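Local coordinates for BIFUNCTIONAL PROTEIN Proline utilization A (PutA) (Corynebacterium freiburgense, PDB 5UX5), which catalyses, as a bifunctional flavoenzyme, the two-step oxidation of proline to glutamate through FAD-dependent proline dehydrogenase and NAD-dependent aldehyde dehydrogenase activities, at residues Glu519-Leu524 with Cys570-Asn575; Lys939-Leu944 with Phe987-Leu992; Arg332-Ile337 with Val357-Glu362. All blocks are in the same frame, centred on the assembly; numbering follows the deposited sequence.

Contact 1. Residues Glu519-Leu524 with Cys570-Asn575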
ATOM      1  N   GLU A 519     -19.289   3.188 -27.875  1.00 43.43           N
ATOM      2  CA  GLU A 519     -18.825   1.826 -28.122  1.00 47.05           C
ATOM      3  C   GLU A 519     -17.502   1.540 -27.412  1.00 46.05           C
ATOM      4  O   GLU A 519     -17.348   0.500 -26.759  1.00 47.82           O
ATOM      5  CB  GLU A 519     -18.696   1.580 -29.625  1.00 58.55           C
ATOM      6  CG  GLU A 519     -20.007   1.179 -30.308  1.00 72.21           C
ATOM      7  CD  GLU A 519     -19.990   1.396 -31.822  1.00 79.27           C
ATOM      8  OE1 GLU A 519     -19.080   2.093 -32.328  1.00 81.94           O
ATOM      9  OE2 GLU A 519     -20.879   0.850 -32.510  1.00 78.37           O
ATOM     10  N   ARG A 520     -16.537   2.451 -27.525  1.00 35.01           N
ATOM     11  CA  ARG A 520     -15.278   2.275 -26.815  1.00 29.50           C
ATOM     12  C   ARG A 520     -15.515   2.162 -25.320  1.00 35.39           C
ATOM     13  O   ARG A 520     -14.896   1.332 -24.637  1.00 45.72           O
ATOM     14  CB  ARG A 520     -14.344   3.453 -27.100  1.00 35.23           C
ATOM     15  CG  ARG A 520     -13.985   3.680 -28.546  1.00 39.81           C
ATOM     16  CD  ARG A 520     -13.116   4.896 -28.564  1.00 44.62           C
ATOM     17  NE  ARG A 520     -13.572   5.895 -29.519  1.00 49.61           N
ATOM     18  CZ  ARG A 520     -13.329   7.187 -29.367  1.00 50.96           C
ATOM     19  NH1 ARG A 520     -13.757   8.063 -30.261  1.00 66.37           N
ATOM     20  NH2 ARG A 520     -12.670   7.600 -28.298  1.00 38.01           N
ATOM     21  N   THR A 521     -16.364   3.038 -24.784  1.00 36.41           N
ATOM     22  CA  THR A 521     -16.622   3.059 -23.353  1.00 36.13           C
ATOM     23  C   THR A 521     -17.208   1.734 -22.892  1.00 37.64           C
ATOM     24  O   THR A 521     -16.791   1.184 -21.870  1.00 37.64           O
ATOM     25  CB  THR A 521     -17.561   4.227 -23.039  1.00 36.65           C
ATOM     26  OG1 THR A 521     -16.813   5.450 -23.064  1.00 29.97           O
ATOM     27  CG2 THR A 521     -18.210   4.079 -21.681  1.00 47.19           C
ATOM     28  N   ALA A 522     -18.129   1.178 -23.678  1.00 30.18           N
ATOM     29  CA  ALA A 522     -18.754  -0.087 -23.326  1.00 28.61           C
ATOM     30  C   ALA A 522     -17.762  -1.235 -23.402  1.00 33.23           C
ATOM     31  O   ALA A 522     -17.807  -2.159 -22.579  1.00 38.21           O
ATOM     32  CB  ALA A 522     -19.954  -0.335 -24.235  1.00 28.46           C
ATOM     33  N   LEU A 523     -16.888  -1.219 -24.407  1.00 27.10           N
ATOM     34  CA  LEU A 523     -15.874  -2.256 -24.504  1.00 27.15           C
ATOM     35  C   LEU A 523     -14.903  -2.169 -23.336  1.00 33.26           C
ATOM     36  O   LEU A 523     -14.552  -3.196 -22.743  1.00 34.07           O
ATOM     37  CB  LEU A 523     -15.123  -2.152 -25.826  1.00 29.06           C
ATOM     38  CG  LEU A 523     -15.874  -2.596 -27.078  1.00 28.52           C
ATOM     39  CD1 LEU A 523     -15.000  -2.441 -28.266  1.00 28.59           C
ATOM     40  CD2 LEU A 523     -16.336  -3.999 -26.961  1.00 29.57           C
ATOM     41  N   LEU A 524     -14.463  -0.956 -22.973  1.00 25.91           N
ATOM     42  CA  LEU A 524     -13.512  -0.860 -21.872  1.00 29.10           C
ATOM     43  C   LEU A 524     -14.135  -1.350 -20.567  1.00 36.93           C
ATOM     44  O   LEU A 524     -13.512  -2.122 -19.824  1.00 32.65           O
ATOM     45  CB  LEU A 524     -13.015   0.568 -21.727  1.00 27.98           C
ATOM     46  CG  LEU A 524     -12.091   0.947 -22.874  1.00 33.80           C
ATOM     47  CD1 LEU A 524     -11.831   2.483 -22.944  1.00 29.00           C
ATOM     48  CD2 LEU A 524     -10.824   0.174 -22.729  1.00 23.31           C
ATOM     49  N   CYS A 570     -12.237   9.014 -18.899  1.00 38.42           N
ATOM     50  CA  CYS A 570     -11.482  10.078 -19.563  1.00 38.14           C
ATOM     51  C   CYS A 570     -11.937  10.263 -20.998  1.00 41.24           C
ATOM     52  O   CYS A 570     -11.969  11.385 -21.510  1.00 48.17           O
ATOM     53  CB  CYS A 570      -9.993   9.777 -19.542  1.00 31.48           C
ATOM     54  SG  CYS A 570      -9.258  10.100 -18.011  1.00 51.35           S
ATOM     55  N   ALA A 571     -12.251   9.164 -21.672  1.00 29.96           N
ATOM     56  CA  ALA A 571     -12.657   9.254 -23.059  1.00 21.63           C
ATOM     57  C   ALA A 571     -13.914  10.102 -23.192  1.00 37.48           C
ATOM     58  O   ALA A 571     -14.022  10.948 -24.095  1.00 44.59           O
ATOM     59  CB  ALA A 571     -12.865   7.850 -23.623  1.00 22.02           C
ATOM     60  N   ASN A 572     -14.870   9.917 -22.286  1.00 33.92           N
ATOM     61  CA  ASN A 572     -16.016  10.818 -22.267  1.00 35.34           C
ATOM     62  C   ASN A 572     -15.601  12.259 -21.984  1.00 31.81           C
ATOM     63  O   ASN A 572     -16.139  13.190 -22.583  1.00 32.82           O
ATOM     64  CB  ASN A 572     -17.069  10.306 -21.290  1.00 30.86           C
ATOM     65  CG  ASN A 572     -17.853   9.160 -21.887  1.00 34.72           C
ATOM     66  OD1 ASN A 572     -17.702   8.009 -21.506  1.00 34.93           O
ATOM     67  ND2 ASN A 572     -18.679   9.481 -22.873  1.00 42.77           N
ATOM     68  N   ALA A 573     -14.624  12.469 -21.114  1.00 31.97           N
ATOM     69  CA  ALA A 573     -14.192  13.838 -20.881  1.00 35.73           C
ATOM     70  C   ALA A 573     -13.537  14.507 -22.101  1.00 40.24           C
ATOM     71  O   ALA A 573     -13.340  15.729 -22.071  1.00 39.44           O
ATOM     72  CB  ALA A 573     -13.250  13.866 -19.680  1.00 33.01           C
ATOM     73  N   LEU A 574     -13.218  13.768 -23.177  1.00 37.19           N
ATOM     74  CA  LEU A 574     -12.649  14.412 -24.365  1.00 36.69           C
ATOM     75  C   LEU A 574     -13.661  15.321 -25.062  1.00 44.56           C
ATOM     76  O   LEU A 574     -13.289  16.354 -25.630  1.00 49.42           O
ATOM     77  CB  LEU A 574     -12.148  13.368 -25.360  1.00 25.00           C
ATOM     78  CG  LEU A 574     -10.890  12.557 -25.116  1.00 31.21           C
ATOM     79  CD1 LEU A 574     -10.841  11.438 -26.149  1.00 33.39           C
ATOM     80  CD2 LEU A 574      -9.659  13.454 -25.225  1.00 25.03           C
ATOM     81  N   ASN A 575     -14.929  14.927 -25.080  1.00 43.46           N
ATOM     82  CA  ASN A 575     -15.971  15.676 -25.761  1.00 49.52           C
ATOM     83  C   ASN A 575     -16.577  16.751 -24.893  1.00 50.09           C
ATOM     84  O   ASN A 575     -17.582  17.346 -25.289  1.00 52.88           O
ATOM     85  CB  ASN A 575     -17.058  14.738 -26.268  1.00 64.23           C
ATOM     86  CG  ASN A 575     -16.568  13.859 -27.390  1.00 80.22           C
ATOM     87  OD1 ASN A 575     -15.739  14.282 -28.217  1.00 80.87           O
ATOM     88  ND2 ASN A 575     -17.054  12.624 -27.424  1.00 83.93           N
TER
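Thr-521 and Asn-572 are the only residues of segments 519-524 and 570-575 to come within 4.5 Å of each other, their side chains crossing at about a right angle. Thr-521 OG1 lies 3.1 Å from Asn-572 OD1, a possible hydrogen bond, with an angle of about 131° at OD1 between CG and the hydroxyl oxygen. The hydroxyl has one proton and also hydrogen-bonds to Ile-517 O, one turn back in its own helix, so which oxygen receives it is not settled. With OG1 beside the backbone N of Thr-521 (chi1 -77°), the hydroxyl can reach both oxygens. The methyl CG2 of Thr-521 sits beside the same amide oxygen, 4.0 Å from Asn-572 OD1.

Helix 517-533 and helix 550-574 belong to the aldehyde dehydrogenase part of the chain, where an almost wholly helical passage joins them ahead of strand 580-591 in the sheet of the Rossmann-type dinucleotide-binding fold. Their nearest CA atoms here, those of Thr-521 and Ala-571, are 7.4 Å apart, and the two segments bury 153 Å² between them.

Ala-571 and Arg-520 are partly covered across the pair without close contact. Ala-610 of helix 599-611 touches both Leu-524 and Ala-571 and so packs against both helices on the buried side. The guanidinium of Arg-520 bonds through NE to Leu-515 O and, weakly, through NH2 to Ala-610 O.

Contact 2. Residues Lys939-Leu944 with Phe987-Leu992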
ATOM      1  N   LYS A 939      -5.737  37.964 -27.689  1.00 40.97           N
ATOM      2  CA  LYS A 939      -6.737  38.177 -26.648  1.00 38.36           C
ATOM      3  C   LYS A 939      -7.485  36.884 -26.348  1.00 40.43           C
ATOM      4  O   LYS A 939      -7.787  36.580 -25.190  1.00 42.74           O
ATOM      5  CB  LYS A 939      -7.698  39.295 -27.041  1.00 40.07           C
ATOM      6  CG  LYS A 939      -7.054  40.696 -27.067  1.00 53.15           C
ATOM      7  CD  LYS A 939      -8.074  41.753 -27.492  1.00 65.29           C
ATOM      8  CE  LYS A 939      -7.501  43.176 -27.496  1.00 75.86           C
ATOM      9  NZ  LYS A 939      -6.259  43.329 -28.303  1.00 81.55           N
ATOM     10  N   ARG A 940      -7.751  36.089 -27.371  1.00 31.27           N
ATOM     11  CA  ARG A 940      -8.469  34.848 -27.152  1.00 33.31           C
ATOM     12  C   ARG A 940      -7.621  33.870 -26.341  1.00 43.36           C
ATOM     13  O   ARG A 940      -8.150  33.153 -25.486  1.00 43.88           O
ATOM     14  CB  ARG A 940      -8.867  34.263 -28.505  1.00 30.00           C
ATOM     15  CG  ARG A 940      -9.570  32.941 -28.410  1.00 33.16           C
ATOM     16  CD  ARG A 940      -9.803  32.375 -29.781  1.00 30.38           C
ATOM     17  NE  ARG A 940     -10.471  31.094 -29.686  1.00 38.25           N
ATOM     18  CZ  ARG A 940     -11.759  30.985 -29.385  1.00 41.32           C
ATOM     19  NH1 ARG A 940     -12.456  32.090 -29.146  1.00 36.59           N
ATOM     20  NH2 ARG A 940     -12.349  29.793 -29.300  1.00 35.98           N
ATOM     21  N   ALA A 941      -6.301  33.846 -26.585  1.00 37.90           N
ATOM     22  CA  ALA A 941      -5.397  32.992 -25.819  1.00 32.20           C
ATOM     23  C   ALA A 941      -5.189  33.519 -24.407  1.00 37.06           C
ATOM     24  O   ALA A 941      -4.953  32.725 -23.485  1.00 37.89           O
ATOM     25  CB  ALA A 941      -4.048  32.859 -26.526  1.00 28.33           C
ATOM     26  N   ALA A 942      -5.204  34.844 -24.219  1.00 34.89           N
ATOM     27  CA  ALA A 942      -5.088  35.381 -22.867  1.00 40.72           C
ATOM     28  C   ALA A 942      -6.273  34.974 -22.005  1.00 41.14           C
ATOM     29  O   ALA A 942      -6.110  34.663 -20.820  1.00 42.28           O
ATOM     30  CB  ALA A 942      -4.973  36.900 -22.889  1.00 32.23           C
ATOM     31  N   ALA A 943      -7.479  35.007 -22.575  1.00 33.67           N
ATOM     32  CA  ALA A 943      -8.677  34.714 -21.797  1.00 32.31           C
ATOM     33  C   ALA A 943      -8.774  33.239 -21.471  1.00 33.71           C
ATOM     34  O   ALA A 943      -9.141  32.868 -20.348  1.00 29.48           O
ATOM     35  CB  ALA A 943      -9.932  35.166 -22.548  1.00 31.37           C
ATOM     36  N   LEU A 944      -8.476  32.391 -22.458  1.00 29.60           N
ATOM     37  CA  LEU A 944      -8.580  30.954 -22.262  1.00 34.34           C
ATOM     38  C   LEU A 944      -7.528  30.442 -21.281  1.00 44.56           C
ATOM     39  O   LEU A 944      -7.782  29.463 -20.563  1.00 41.40           O
ATOM     40  CB  LEU A 944      -8.481  30.247 -23.620  1.00 28.12           C
ATOM     41  CG  LEU A 944      -9.662  30.577 -24.551  1.00 27.45           C
ATOM     42  CD1 LEU A 944      -9.554  29.903 -25.891  1.00 26.94           C
ATOM     43  CD2 LEU A 944     -10.961  30.219 -23.917  1.00 27.57           C
ATOM     44  N   PHE A 987       5.117  33.734 -30.901  1.00 40.99           N
ATOM     45  CA  PHE A 987       6.029  33.961 -29.790  1.00 40.40           C
ATOM     46  C   PHE A 987       5.385  34.777 -28.669  1.00 46.09           C
ATOM     47  O   PHE A 987       5.722  34.590 -27.498  1.00 45.09           O
ATOM     48  CB  PHE A 987       7.310  34.632 -30.266  1.00 32.15           C
ATOM     49  CG  PHE A 987       8.440  34.478 -29.301  1.00 32.63           C
ATOM     50  CD1 PHE A 987       9.201  33.311 -29.288  1.00 42.86           C
ATOM     51  CD2 PHE A 987       8.722  35.463 -28.371  1.00 33.64           C
ATOM     52  CE1 PHE A 987      10.240  33.136 -28.376  1.00 41.01           C
ATOM     53  CE2 PHE A 987       9.768  35.299 -27.447  1.00 38.30           C
ATOM     54  CZ  PHE A 987      10.525  34.131 -27.453  1.00 38.36           C
ATOM     55  N   ASN A 988       4.512  35.732 -29.000  1.00 51.67           N
ATOM     56  CA  ASN A 988       3.806  36.476 -27.957  1.00 52.14           C
ATOM     57  C   ASN A 988       2.800  35.585 -27.233  1.00 45.19           C
ATOM     58  O   ASN A 988       2.613  35.698 -26.012  1.00 41.60           O
ATOM     59  CB  ASN A 988       3.115  37.701 -28.554  1.00 55.61           C
ATOM     60  CG  ASN A 988       4.093  38.818 -28.905  1.00 56.87           C
ATOM     61  OD1 ASN A 988       5.236  38.838 -28.447  1.00 51.45           O
ATOM     62  ND2 ASN A 988       3.634  39.760 -29.720  1.00 66.17           N
ATOM     63  N   ARG A 989       2.146  34.688 -27.971  1.00 33.80           N
ATOM     64  CA  ARG A 989       1.265  33.734 -27.318  1.00 39.57           C
ATOM     65  C   ARG A 989       2.029  32.910 -26.289  1.00 38.83           C
ATOM     66  O   ARG A 989       1.472  32.553 -25.249  1.00 38.77           O
ATOM     67  CB  ARG A 989       0.607  32.811 -28.346  1.00 36.14           C
ATOM     68  CG  ARG A 989      -0.573  32.067 -27.774  1.00 30.37           C
ATOM     69  CD  ARG A 989      -0.178  30.759 -27.048  1.00 27.09           C
ATOM     70  NE  ARG A 989      -1.341  30.156 -26.410  1.00 26.55           N
ATOM     71  CZ  ARG A 989      -1.735  30.444 -25.177  1.00 26.74           C
ATOM     72  NH1 ARG A 989      -1.058  31.294 -24.433  1.00 27.46           N
ATOM     73  NH2 ARG A 989      -2.814  29.886 -24.695  1.00 28.89           N
ATOM     74  N   LEU A 990       3.285  32.543 -26.596  1.00 36.09           N
ATOM     75  CA  LEU A 990       4.116  31.847 -25.620  1.00 32.88           C
ATOM     76  C   LEU A 990       4.574  32.768 -24.485  1.00 35.78           C
ATOM     77  O   LEU A 990       4.801  32.300 -23.368  1.00 45.57           O
ATOM     78  CB  LEU A 990       5.324  31.192 -26.306  1.00 31.99           C
ATOM     79  CG  LEU A 990       5.145  30.102 -27.386  1.00 28.09           C
ATOM     80  CD1 LEU A 990       6.439  29.442 -27.688  1.00 28.21           C
ATOM     81  CD2 LEU A 990       4.132  29.065 -27.010  1.00 27.08           C
ATOM     82  N   LYS A 991       4.714  34.072 -24.729  1.00 44.49           N
ATOM     83  CA  LYS A 991       5.095  34.968 -23.635  1.00 48.21           C
ATOM     84  C   LYS A 991       3.944  35.115 -22.635  1.00 49.85           C
ATOM     85  O   LYS A 991       4.172  35.176 -21.422  1.00 48.47           O
ATOM     86  CB  LYS A 991       5.558  36.325 -24.195  1.00 33.43           C
ATOM     87  N   LEU A 992       2.703  35.167 -23.139  1.00 45.08           N
ATOM     88  CA  LEU A 992       1.508  35.120 -22.299  1.00 36.40           C
ATOM     89  C   LEU A 992       1.510  33.911 -21.374  1.00 31.79           C
ATOM     90  O   LEU A 992       1.210  34.027 -20.183  1.00 37.21           O
ATOM     91  CB  LEU A 992       0.247  35.099 -23.165  1.00 35.10           C
ATOM     92  CG  LEU A 992      -0.398  36.408 -23.609  1.00 35.78           C
ATOM     93  CD1 LEU A 992      -1.533  36.106 -24.586  1.00 31.34           C
ATOM     94  CD2 LEU A 992      -0.920  37.103 -22.373  1.00 32.72           C
TER
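Arg-989 is the first residue of segment 987-992 to meet segment 939-944, and it does so with the flat of its guanidinium. Ala-941 CB sits over the centre of one face, 3.6 Å from Arg-989 CZ; the methyl packs on the guanidinium, and the segments share no hydrogen bond. The side chain leaves with CG anti to its backbone nitrogen (chi1 -165°) and then bends at chi2 (-86°), which carries the group across to the alanine. The methyl also touches the aliphatic part, with Arg-989 CG 3.8 Å from Ala-941 CB. Outside partners fix the rotation of the group: NH2 forms a salt bridge with Asp-945 OD1, one turn further along helix 936-953, and NE donates to Leu-1045 O.

The two helices, 936-953 and 984-997, run nearly parallel at 21°, with segment axes 9.9 Å apart at closest approach. They pack in the C-terminal alpha/beta region, with strand 965-980 lying between them in sequence.

Three residues on, Leu-992 points toward the first helix. Its CD1 rests 3.9 Å from Ala-942 CB, and the same methyl lies close to the Ala-942 backbone nitrogen, while CD2 approaches the alanine methyl at 4.1 Å. Tyr-929 and Leu-932 of helix 927-932 pack on Leu-992, and Leu-925 adds to the apolar surround of Ala-942.

Contact 3. Residues Arg332-Ile337 with Val357-Glu362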
ATOM      1  N   ARG A 332     -23.783 -10.688  23.817  1.00 36.53           N
ATOM      2  CA  ARG A 332     -24.155 -11.957  23.187  1.00 37.68           C
ATOM      3  C   ARG A 332     -23.103 -13.031  23.438  1.00 46.51           C
ATOM      4  O   ARG A 332     -23.439 -14.180  23.751  1.00 55.09           O
ATOM      5  CB  ARG A 332     -24.387 -11.796  21.688  1.00 33.11           C
ATOM      6  CG  ARG A 332     -24.728 -13.120  20.991  1.00 33.58           C
ATOM      7  CD  ARG A 332     -25.091 -12.950  19.508  1.00 33.42           C
ATOM      8  NE  ARG A 332     -24.033 -12.243  18.785  1.00 36.42           N
ATOM      9  CZ  ARG A 332     -24.004 -12.016  17.469  1.00 38.24           C
ATOM     10  NH1 ARG A 332     -24.978 -12.434  16.687  1.00 32.55           N
ATOM     11  NH2 ARG A 332     -22.990 -11.351  16.934  1.00 34.13           N
ATOM     12  N   MET A 333     -21.825 -12.682  23.312  1.00 42.64           N
ATOM     13  CA  MET A 333     -20.800 -13.696  23.500  1.00 39.49           C
ATOM     14  C   MET A 333     -20.730 -14.157  24.947  1.00 47.05           C
ATOM     15  O   MET A 333     -20.562 -15.349  25.221  1.00 49.79           O
ATOM     16  CB  MET A 333     -19.448 -13.186  23.015  1.00 30.99           C
ATOM     17  CG  MET A 333     -19.448 -12.857  21.536  1.00 41.82           C
ATOM     18  SD  MET A 333     -17.804 -12.884  20.796  1.00 45.23           S
ATOM     19  CE  MET A 333     -16.992 -11.654  21.764  1.00 45.18           C
ATOM     20  N   MET A 334     -20.867 -13.223  25.881  1.00 43.26           N
ATOM     21  CA  MET A 334     -20.952 -13.561  27.295  1.00 35.17           C
ATOM     22  C   MET A 334     -22.115 -14.514  27.555  1.00 42.81           C
ATOM     23  O   MET A 334     -21.951 -15.584  28.160  1.00 44.87           O
ATOM     24  CB  MET A 334     -21.119 -12.262  28.068  1.00 33.47           C
ATOM     25  CG  MET A 334     -21.160 -12.319  29.520  1.00 41.01           C
ATOM     26  SD  MET A 334     -21.452 -10.608  29.960  1.00 45.14           S
ATOM     27  CE  MET A 334     -23.104 -10.456  29.369  1.00 49.94           C
ATOM     28  N   ASP A 335     -23.293 -14.143  27.057  1.00 37.86           N
ATOM     29  CA  ASP A 335     -24.507 -14.928  27.208  1.00 42.39           C
ATOM     30  C   ASP A 335     -24.310 -16.371  26.764  1.00 36.19           C
ATOM     31  O   ASP A 335     -24.758 -17.309  27.432  1.00 37.10           O
ATOM     32  CB  ASP A 335     -25.583 -14.255  26.356  1.00 50.96           C
ATOM     33  CG  ASP A 335     -26.982 -14.564  26.798  1.00 54.28           C
ATOM     34  OD1 ASP A 335     -27.306 -15.751  27.038  1.00 47.56           O
ATOM     35  OD2 ASP A 335     -27.762 -13.588  26.863  1.00 59.25           O
ATOM     36  N   TYR A 336     -23.662 -16.562  25.620  1.00 37.48           N
ATOM     37  CA  TYR A 336     -23.556 -17.883  25.019  1.00 35.81           C
ATOM     38  C   TYR A 336     -22.636 -18.789  25.833  1.00 46.83           C
ATOM     39  O   TYR A 336     -22.906 -19.989  25.989  1.00 41.55           O
ATOM     40  CB  TYR A 336     -23.046 -17.727  23.586  1.00 35.02           C
ATOM     41  CG  TYR A 336     -22.756 -19.003  22.805  1.00 35.31           C
ATOM     42  CD1 TYR A 336     -21.586 -19.732  23.004  1.00 35.85           C
ATOM     43  CD2 TYR A 336     -23.618 -19.426  21.799  1.00 35.89           C
ATOM     44  CE1 TYR A 336     -21.323 -20.880  22.270  1.00 39.50           C
ATOM     45  CE2 TYR A 336     -23.361 -20.562  21.051  1.00 37.76           C
ATOM     46  CZ  TYR A 336     -22.213 -21.293  21.292  1.00 42.73           C
ATOM     47  OH  TYR A 336     -21.972 -22.425  20.536  1.00 43.98           O
ATOM     48  N   ILE A 337     -21.547 -18.230  26.362  1.00 43.23           N
ATOM     49  CA  ILE A 337     -20.423 -19.044  26.802  1.00 39.71           C
ATOM     50  C   ILE A 337     -20.541 -19.349  28.293  1.00 39.04           C
ATOM     51  O   ILE A 337     -20.043 -20.382  28.760  1.00 36.17           O
ATOM     52  CB  ILE A 337     -19.091 -18.339  26.448  1.00 33.96           C
ATOM     53  CG1 ILE A 337     -17.947 -19.340  26.315  1.00 33.92           C
ATOM     54  CG2 ILE A 337     -18.746 -17.271  27.450  1.00 33.66           C
ATOM     55  CD1 ILE A 337     -18.184 -20.325  25.224  1.00 34.23           C
ATOM     56  N   VAL A 357     -19.454  -5.776  33.123  1.00 41.37           N
ATOM     57  CA  VAL A 357     -18.929  -6.702  34.119  1.00 42.55           C
ATOM     58  C   VAL A 357     -20.048  -7.196  35.017  1.00 45.69           C
ATOM     59  O   VAL A 357     -20.140  -8.391  35.301  1.00 50.52           O
ATOM     60  CB  VAL A 357     -17.790  -6.045  34.916  1.00 41.46           C
ATOM     61  CG1 VAL A 357     -17.286  -6.976  35.995  1.00 48.10           C
ATOM     62  CG2 VAL A 357     -16.679  -5.683  33.987  1.00 34.31           C
ATOM     63  N   ALA A 358     -20.935  -6.295  35.454  1.00 47.93           N
ATOM     64  CA  ALA A 358     -22.058  -6.715  36.293  1.00 51.17           C
ATOM     65  C   ALA A 358     -22.926  -7.755  35.596  1.00 47.24           C
ATOM     66  O   ALA A 358     -23.503  -8.622  36.261  1.00 48.11           O
ATOM     67  CB  ALA A 358     -22.901  -5.506  36.701  1.00 52.57           C
ATOM     68  N   SER A 359     -23.026  -7.688  34.266  1.00 43.60           N
ATOM     69  CA  SER A 359     -23.788  -8.686  33.522  1.00 40.36           C
ATOM     70  C   SER A 359     -23.159 -10.058  33.658  1.00 46.79           C
ATOM     71  O   SER A 359     -23.832 -11.041  33.990  1.00 50.61           O
ATOM     72  CB  SER A 359     -23.856  -8.311  32.047  1.00 37.21           C
ATOM     73  OG  SER A 359     -24.714  -7.226  31.824  1.00 42.84           O
ATOM     74  N   ALA A 360     -21.866 -10.150  33.373  1.00 48.83           N
ATOM     75  CA  ALA A 360     -21.192 -11.430  33.509  1.00 46.15           C
ATOM     76  C   ALA A 360     -21.291 -11.944  34.943  1.00 46.86           C
ATOM     77  O   ALA A 360     -21.520 -13.140  35.169  1.00 45.38           O
ATOM     78  CB  ALA A 360     -19.740 -11.292  33.056  1.00 39.25           C
ATOM     79  N   TYR A 361     -21.149 -11.048  35.923  1.00 46.20           N
ATOM     80  CA  TYR A 361     -21.242 -11.462  37.313  1.00 47.30           C
ATOM     81  C   TYR A 361     -22.590 -12.109  37.579  1.00 52.07           C
ATOM     82  O   TYR A 361     -22.667 -13.258  38.029  1.00 49.80           O
ATOM     83  CB  TYR A 361     -21.038 -10.269  38.248  1.00 47.13           C
ATOM     84  CG  TYR A 361     -21.218 -10.695  39.685  1.00 57.36           C
ATOM     85  CD1 TYR A 361     -20.401 -11.681  40.242  1.00 60.60           C
ATOM     86  CD2 TYR A 361     -22.234 -10.169  40.472  1.00 58.20           C
ATOM     87  CE1 TYR A 361     -20.577 -12.103  41.555  1.00 59.40           C
ATOM     88  CE2 TYR A 361     -22.413 -10.587  41.795  1.00 59.97           C
ATOM     89  CZ  TYR A 361     -21.585 -11.557  42.325  1.00 60.29           C
ATOM     90  OH  TYR A 361     -21.760 -11.974  43.628  1.00 63.25           O
ATOM     91  N   GLU A 362     -23.663 -11.379  37.264  1.00 56.73           N
ATOM     92  CA  GLU A 362     -25.024 -11.824  37.545  1.00 57.70           C
ATOM     93  C   GLU A 362     -25.413 -13.041  36.716  1.00 57.34           C
ATOM     94  O   GLU A 362     -26.149 -13.914  37.193  1.00 63.01           O
ATOM     95  CB  GLU A 362     -26.002 -10.678  37.307  1.00 60.37           C
ATOM     96  CG  GLU A 362     -25.895  -9.545  38.317  1.00 60.55           C
ATOM     97  CD  GLU A 362     -26.198  -9.989  39.746  1.00 61.56           C
ATOM     98  OE1 GLU A 362     -25.809  -9.250  40.671  1.00 64.11           O
ATOM     99  OE2 GLU A 362     -26.864 -11.039  39.949  1.00 58.56           O
TER
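The backbones of segments 332-337 and 357-362 come nearest at Met-334 and Ala-360, whose CA atoms are 6.6 Å apart. The segments lie on helices 323-337 and 354-367, consecutive outer helices of the proline dehydrogenase barrel, a TIM-type (beta/alpha) fold. Strand 345-350 follows the first helix and precedes the second, so the contact packs neighbouring helices side by side against the parallel barrel strands.

Met-334 carries the first side alone. Its CG is anti to the backbone nitrogen (chi1 -177°) and the chain runs on extended to SD, then turns at chi3 (69°) to lay the terminal methyl toward Ser-359. The thioether thus spans two successive residues of the other helix. SD lies 3.6 Å from Ala-360 CB, an apolar contact, and is about as near to the backbone nitrogen of that residue, whereas CG approaches the same methyl at 3.9 Å. The side chain of Ala-360 also touches Ile-349 of strand 345-350.

All three touching residues are buried, and Ser-359 meets the methionine through CB, its hydroxyl bonding back to Phe-355 O within the helix. Helix 16-31 covers the outer side, with Ile-24 against Ser-359. The Met-334 side chain lies about 10 Å from the bound FAD. At the end of the thioether, Met-334 CE stops 3.5 Å from Ser-359 CB.

In the fold
Along the chain the order is contact 3, contact 1, contact 2, each closing before the next opens. Contact 3 joins two outer helices of the FAD-binding barrel, contact 1 two helices of the aldehyde dehydrogenase region, and contact 2 two helices of the C-terminal region. No helix is shared. Contacts 1 and 2 have centres about 31 Å apart and nearest atoms about 14 Å apart. Contact 3 lies far off, its centre about 58 Å from that of contact 1 and about 76 Å from that of contact 2, on the opposite side of the chain's centre from contact 2. The separation is consistent with distinct FAD-binding and NAD-binding parts of one bifunctional chain.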